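Long-range contacts in B-agarase (Saccharophagus degradans, PDB 4BQ2), which hydrolyses agarose as a family 50 exo-beta-agarase, a glycoside hydrolase probably cutting short sugar units from the chain ends: residues 627-632 and 665-670; 653-658 and 674-679. All blocks are in the same frame, centred on the assembly; numbering follows the deposited sequence.

Interaction 1: 627-632 and 665-670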
loop_
_atom_site.group_PDB
_atom_site.type_symbol
_atom_site.label_atom_id
_atom_site.label_comp_id
_atom_site.label_asym_id
_atom_site.label_seq_id
_atom_site.Cartn_x
_atom_site.Cartn_y
_atom_site.Cartn_z
ATOM N N ASN A 627 5.962 6.518 -1.239
ATOM C CA ASN A 627 5.331 5.488 -0.375
ATOM C C ASN A 627 6.319 4.310 -0.380
ATOM O O ASN A 627 6.666 3.836 -1.449
ATOM C CB ASN A 627 4.003 5.026 -1.003
ATOM C CG ASN A 627 2.955 6.115 -0.996
ATOM O OD1 ASN A 627 3.137 7.137 -0.333
ATOM N ND2 ASN A 627 1.880 5.929 -1.754
ATOM N N SER A 628 6.767 3.850 0.785
ATOM C CA SER A 628 7.800 2.819 0.825
ATOM C C SER A 628 7.467 1.785 1.892
ATOM O O SER A 628 7.715 1.985 3.104
ATOM C CB SER A 628 9.213 3.426 1.032
ATOM O OG SER A 628 10.237 2.414 0.926
ATOM N N TYR A 629 6.864 0.691 1.440
ATOM C CA TYR A 629 6.499 -0.375 2.338
ATOM C C TYR A 629 7.647 -1.375 2.420
ATOM O O TYR A 629 7.683 -2.360 1.694
ATOM C CB TYR A 629 5.233 -1.046 1.828
ATOM C CG TYR A 629 3.976 -0.171 1.905
ATOM C CD1 TYR A 629 3.258 -0.071 3.094
ATOM C CD2 TYR A 629 3.478 0.457 0.783
ATOM C CE1 TYR A 629 2.096 0.692 3.168
ATOM C CE2 TYR A 629 2.319 1.238 0.847
ATOM C CZ TYR A 629 1.626 1.329 2.047
ATOM O OH TYR A 629 0.442 2.074 2.120
ATOM N N LYS A 630 8.545 -1.119 3.352
ATOM C CA LYS A 630 9.748 -1.913 3.567
ATOM C C LYS A 630 9.960 -1.855 5.077
ATOM O O LYS A 630 9.184 -1.207 5.794
ATOM C CB LYS A 630 10.968 -1.251 2.857
ATOM C CG LYS A 630 10.798 -0.975 1.369
ATOM C CD LYS A 630 10.715 -2.262 0.529
ATOM C CE LYS A 630 10.375 -1.885 -0.903
ATOM N NZ LYS A 630 9.658 -2.942 -1.662
ATOM N N GLU A 631 10.981 -2.538 5.567
ATOM C CA GLU A 631 11.365 -2.455 6.988
ATOM C C GLU A 631 12.094 -1.171 7.405
ATOM O O GLU A 631 12.195 -0.840 8.594
ATOM C CB GLU A 631 12.128 -3.731 7.391
ATOM C CG GLU A 631 11.141 -4.925 7.341
ATOM C CD GLU A 631 11.753 -6.295 7.684
ATOM O OE1 GLU A 631 12.759 -6.354 8.427
ATOM O OE2 GLU A 631 11.171 -7.327 7.250
ATOM N N GLY A 632 12.589 -0.454 6.411
ATOM C CA GLY A 632 13.138 0.878 6.626
ATOM C C GLY A 632 13.647 1.421 5.319
ATOM O O GLY A 632 13.211 1.000 4.219
ATOM N N PRO A 665 -1.584 -9.789 7.091
ATOM C CA PRO A 665 -0.911 -8.770 7.879
ATOM C C PRO A 665 -0.796 -7.432 7.154
ATOM O O PRO A 665 -0.798 -6.395 7.816
ATOM C CB PRO A 665 0.457 -9.367 8.161
ATOM C CG PRO A 665 0.609 -10.543 7.274
ATOM C CD PRO A 665 -0.683 -10.863 6.624
ATOM N N GLY A 666 -0.808 -7.451 5.824
ATOM C CA GLY A 666 -0.488 -6.271 5.019
ATOM C C GLY A 666 0.798 -6.476 4.208
ATOM O O GLY A 666 1.223 -7.602 3.994
ATOM N N LEU A 667 1.445 -5.392 3.781
ATOM C CA LEU A 667 2.666 -5.499 2.949
ATOM C C LEU A 667 3.957 -5.939 3.670
ATOM O O LEU A 667 4.830 -6.608 3.109
ATOM C CB LEU A 667 2.883 -4.179 2.157
ATOM C CG LEU A 667 1.767 -3.989 1.111
ATOM C CD1 LEU A 667 1.734 -2.590 0.511
ATOM C CD2 LEU A 667 1.859 -5.048 -0.003
ATOM N N ILE A 668 4.084 -5.553 4.924
ATOM C CA ILE A 668 5.264 -5.853 5.700
ATOM C C ILE A 668 4.765 -6.524 6.969
ATOM O O ILE A 668 3.745 -6.111 7.526
ATOM C CB ILE A 668 6.097 -4.583 6.022
ATOM C CG1 ILE A 668 6.698 -3.978 4.726
ATOM C CG2 ILE A 668 7.154 -4.908 7.092
ATOM C CD1 ILE A 668 7.793 -4.823 4.024
ATOM N N HIS A 669 5.443 -7.593 7.379
ATOM C CA HIS A 669 4.877 -8.557 8.353
ATOM C C HIS A 669 5.713 -8.634 9.637
ATOM O O HIS A 669 6.953 -8.695 9.583
ATOM C CB HIS A 669 4.797 -9.979 7.733
ATOM C CG HIS A 669 3.998 -10.070 6.458
ATOM N ND1 HIS A 669 3.921 -11.230 5.718
ATOM C CD2 HIS A 669 3.258 -9.149 5.791
ATOM C CE1 HIS A 669 3.153 -11.027 4.655
ATOM N NE2 HIS A 669 2.744 -9.768 4.675
ATOM N N ALA A 670 5.021 -8.676 10.773
ATOM C CA ALA A 670 5.614 -8.855 12.084
ATOM C C ALA A 670 5.065 -10.135 12.697
ATOM O O ALA A 670 4.039 -10.667 12.233
ATOM C CB ALA A 670 5.278 -7.667 12.987
#
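Y629 and L667 leave their backbones in the same way, each with CG opposite the carbonyl carbon and next to its own N (chi1 -68° and -67°), and these torsions bring a phenol ring and a leucine methyl together between the two loops. CD1 of L667 stands over one face of the ring, displaced toward the rim, 3.6 Å from the centroid of the Y629 ring and 17° off the ring normal, a CH-pi contact. The ring carbon closest to it is CD2 of Y629, 3.5 Å from L667 CD1. Leucine suits the place because its fork reaches the ring with one methyl while its stem also packs, CB of L667 lying 3.9 Å from CB of Y629. At the far end of the ring the hydroxyl of Y629 is hydrogen-bonded to E652, which probably restricts its rotation.

The two loops follow neighbouring parallel strands, 624-627 and 648-652, on the side where their C-terminal ends emerge. This is consistent with the beta/alpha barrel of such glycosidases, whose active site opens on that side, and a glycerol bound beside Y629, probably from the crystallisation liquor, may mark a pocket there.

I668 works against backbone instead: its CD1 lies 3.4 Å from O of Y629 and 3.5 Å from CA of K630. Its other branch, CG2, touches CG of E631 at 4.0 Å, using the aliphatic part of an extended glutamate whose carboxylate forms a salt bridge with K180. The side chain of K630 starts away from 665-670, and its NZ forms a salt bridge with D606. Beyond the loops, I668 packs on Q85 and Y87 of strand 84-92, in the carbohydrate-binding-like region. No hydrogen bond joins the two segments; the loop 665-670 is braced internally by a bent bond from H669 NE2 to G666 O of 2.7 Å, with CG of P665 over the imidazole face.

Interaction 2: 653-658 and 674-679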
loop_
_atom_site.group_PDB
_atom_site.type_symbol
_atom_site.label_atom_id
_atom_site.label_comp_id
_atom_site.label_asym_id
_atom_site.label_seq_id
_atom_site.Cartn_x
_atom_site.Cartn_y
_atom_site.Cartn_z
ATOM N N PHE A 653 3.775 3.917 4.997
ATOM C CA PHE A 653 4.432 2.652 5.348
ATOM C C PHE A 653 3.488 1.968 6.329
ATOM O O PHE A 653 2.544 2.595 6.850
ATOM C CB PHE A 653 5.819 2.845 5.984
ATOM C CG PHE A 653 5.802 3.402 7.404
ATOM C CD1 PHE A 653 5.513 4.747 7.640
ATOM C CD2 PHE A 653 6.151 2.586 8.498
ATOM C CE1 PHE A 653 5.522 5.264 8.947
ATOM C CE2 PHE A 653 6.180 3.098 9.802
ATOM C CZ PHE A 653 5.853 4.432 10.029
ATOM N N HIS A 654 3.747 0.698 6.581
ATOM C CA HIS A 654 3.021 -0.035 7.624
ATOM C C HIS A 654 3.671 -1.365 7.964
ATOM O O HIS A 654 4.517 -1.830 7.211
ATOM C CB HIS A 654 1.499 -0.169 7.370
ATOM C CG HIS A 654 1.084 -0.966 6.152
ATOM N ND1 HIS A 654 1.645 -2.182 5.771
ATOM C CD2 HIS A 654 0.085 -0.736 5.275
ATOM C CE1 HIS A 654 1.034 -2.634 4.691
ATOM N NE2 HIS A 654 0.092 -1.770 4.361
ATOM N N ILE A 655 3.291 -1.947 9.105
ATOM C CA ILE A 655 3.653 -3.343 9.450
ATOM C C ILE A 655 2.418 -3.951 10.114
ATOM O O ILE A 655 1.792 -3.307 10.954
ATOM C CB ILE A 655 4.828 -3.380 10.464
ATOM C CG1 ILE A 655 6.065 -2.693 9.878
ATOM C CG2 ILE A 655 5.184 -4.820 10.847
ATOM C CD1 ILE A 655 6.331 -1.300 10.447
ATOM N N GLY A 656 2.026 -5.155 9.702
ATOM C CA GLY A 656 0.880 -5.841 10.344
ATOM C C GLY A 656 1.248 -7.192 10.933
ATOM O O GLY A 656 2.385 -7.685 10.778
ATOM N N ALA A 657 0.278 -7.814 11.602
ATOM C CA ALA A 657 0.514 -9.126 12.232
ATOM C C ALA A 657 -0.782 -9.923 12.113
ATOM O O ALA A 657 -1.809 -9.378 11.690
ATOM C CB ALA A 657 0.907 -8.941 13.703
ATOM N N MET A 658 -0.732 -11.196 12.500
ATOM C CA MET A 658 -1.883 -12.096 12.321
ATOM C C MET A 658 -2.428 -12.635 13.641
ATOM O O MET A 658 -3.217 -13.599 13.649
ATOM C CB MET A 658 -1.483 -13.247 11.384
ATOM C CG MET A 658 -0.882 -12.749 10.074
ATOM S SD MET A 658 -0.203 -14.048 9.035
ATOM C CE MET A 658 -1.746 -14.729 8.419
ATOM N N ALA A 674 3.417 -6.898 19.472
ATOM C CA ALA A 674 4.653 -6.316 20.044
ATOM C C ALA A 674 5.755 -6.174 19.009
ATOM O O ALA A 674 6.483 -5.166 18.978
ATOM C CB ALA A 674 5.171 -7.109 21.239
ATOM N N ASP A 675 5.909 -7.203 18.185
ATOM C CA ASP A 675 6.896 -7.122 17.098
ATOM C C ASP A 675 6.497 -6.017 16.094
ATOM O O ASP A 675 7.374 -5.350 15.537
ATOM C CB ASP A 675 7.026 -8.497 16.441
ATOM C CG ASP A 675 8.224 -8.598 15.464
ATOM O OD1 ASP A 675 9.295 -8.057 15.747
ATOM O OD2 ASP A 675 8.077 -9.233 14.405
ATOM N N ARG A 676 5.197 -5.809 15.862
ATOM C CA ARG A 676 4.750 -4.698 15.001
ATOM C C ARG A 676 5.306 -3.400 15.550
ATOM O O ARG A 676 5.836 -2.570 14.778
ATOM C CB ARG A 676 3.224 -4.530 14.962
ATOM C CG ARG A 676 2.426 -5.453 14.070
ATOM C CD ARG A 676 0.959 -5.026 14.246
ATOM N NE ARG A 676 0.487 -3.985 13.326
ATOM C CZ ARG A 676 -0.561 -3.182 13.528
ATOM N NH1 ARG A 676 -1.281 -3.262 14.651
ATOM N NH2 ARG A 676 -0.943 -2.328 12.569
ATOM N N GLY A 677 5.204 -3.245 16.878
ATOM C CA GLY A 677 5.709 -2.038 17.560
ATOM C C GLY A 677 7.218 -1.863 17.427
ATOM O O GLY A 677 7.727 -0.757 17.114
ATOM N N GLU A 678 7.959 -2.952 17.644
ATOM C CA GLU A 678 9.415 -2.908 17.388
ATOM C C GLU A 678 9.797 -2.528 15.959
ATOM O O GLU A 678 10.651 -1.673 15.743
ATOM C CB GLU A 678 10.050 -4.250 17.768
ATOM C CG GLU A 678 10.031 -4.463 19.285
ATOM C CD GLU A 678 10.825 -3.400 20.044
ATOM O OE1 GLU A 678 11.877 -2.952 19.527
ATOM O OE2 GLU A 678 10.410 -2.994 21.165
ATOM N N MET A 679 9.137 -3.139 14.979
ATOM C CA MET A 679 9.410 -2.838 13.588
ATOM C C MET A 679 9.036 -1.391 13.231
ATOM O O MET A 679 9.709 -0.766 12.407
ATOM C CB MET A 679 8.724 -3.850 12.688
ATOM C CG MET A 679 9.342 -5.272 12.885
ATOM S SD MET A 679 8.575 -6.535 11.857
ATOM C CE MET A 679 8.876 -5.967 10.180
#
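The guanidinium group of R676 takes the carbonyl oxygen of I655 at its edge, almost in its own plane, while CA of G656 and N of A657 approach it obliquely. NE of R676 makes the main bond, 2.8 Å to O of I655 and nearly straight at 168°; NH2 of R676 adds a weak one to the same oxygen at 3.3 Å. The arginine gets there by a bend at chi3 (89°), which turns the planar head off the line of its stem. NH2 also bonds G719 O, and the ring of Y728 makes a cation-pi contact with the group, so this buried charge has several partners.

R676 and M679 sit one turn apart on helix 673-688, which packs against the loop leaving strand 648-652, a parallel strand of the presumed beta/alpha barrel. The loop thus meets the helix through a charged side chain gripping a carbonyl and an apolar one packing on I655.

CA of G656 packs 3.5 Å from NE of R676. A small residue suits position 657, where CB of A657 points toward the helix and rests 3.8 Å from CG of R676. I655 serves both neighbours, its carbonyl going to the arginine and its side chain to the methionine. CG2 of I655 meets CE of M679 at 3.9 Å, the flexible thioether bending at chi3 to lie against it, and CD1 of I655 reaches the helix backbone, 3.9 Å from C of M679.

Interactions 1 and 2 adjoin, their centres about 8 Å apart, and their segments alternate along the chain. The backbone of 665-670 pairs with that of 653-658: G656 N lies 2.9 Å from I668 O, and A670 N lies 2.8 Å from G656 O, both probable hydrogen bonds. M679 touches I668 as well as I655, carrying apolar packing across, and the H654 and Y629 rings meet with planes at about 50°. Interaction 2 is the more buried, a loop against a helix, and adds arginine-to-carbonyl bonding. Interaction 1, partly buried and joining two loops near a bound glycerol, has no hydrogen bond between its segments and relies on van der Waals and CH-pi packing.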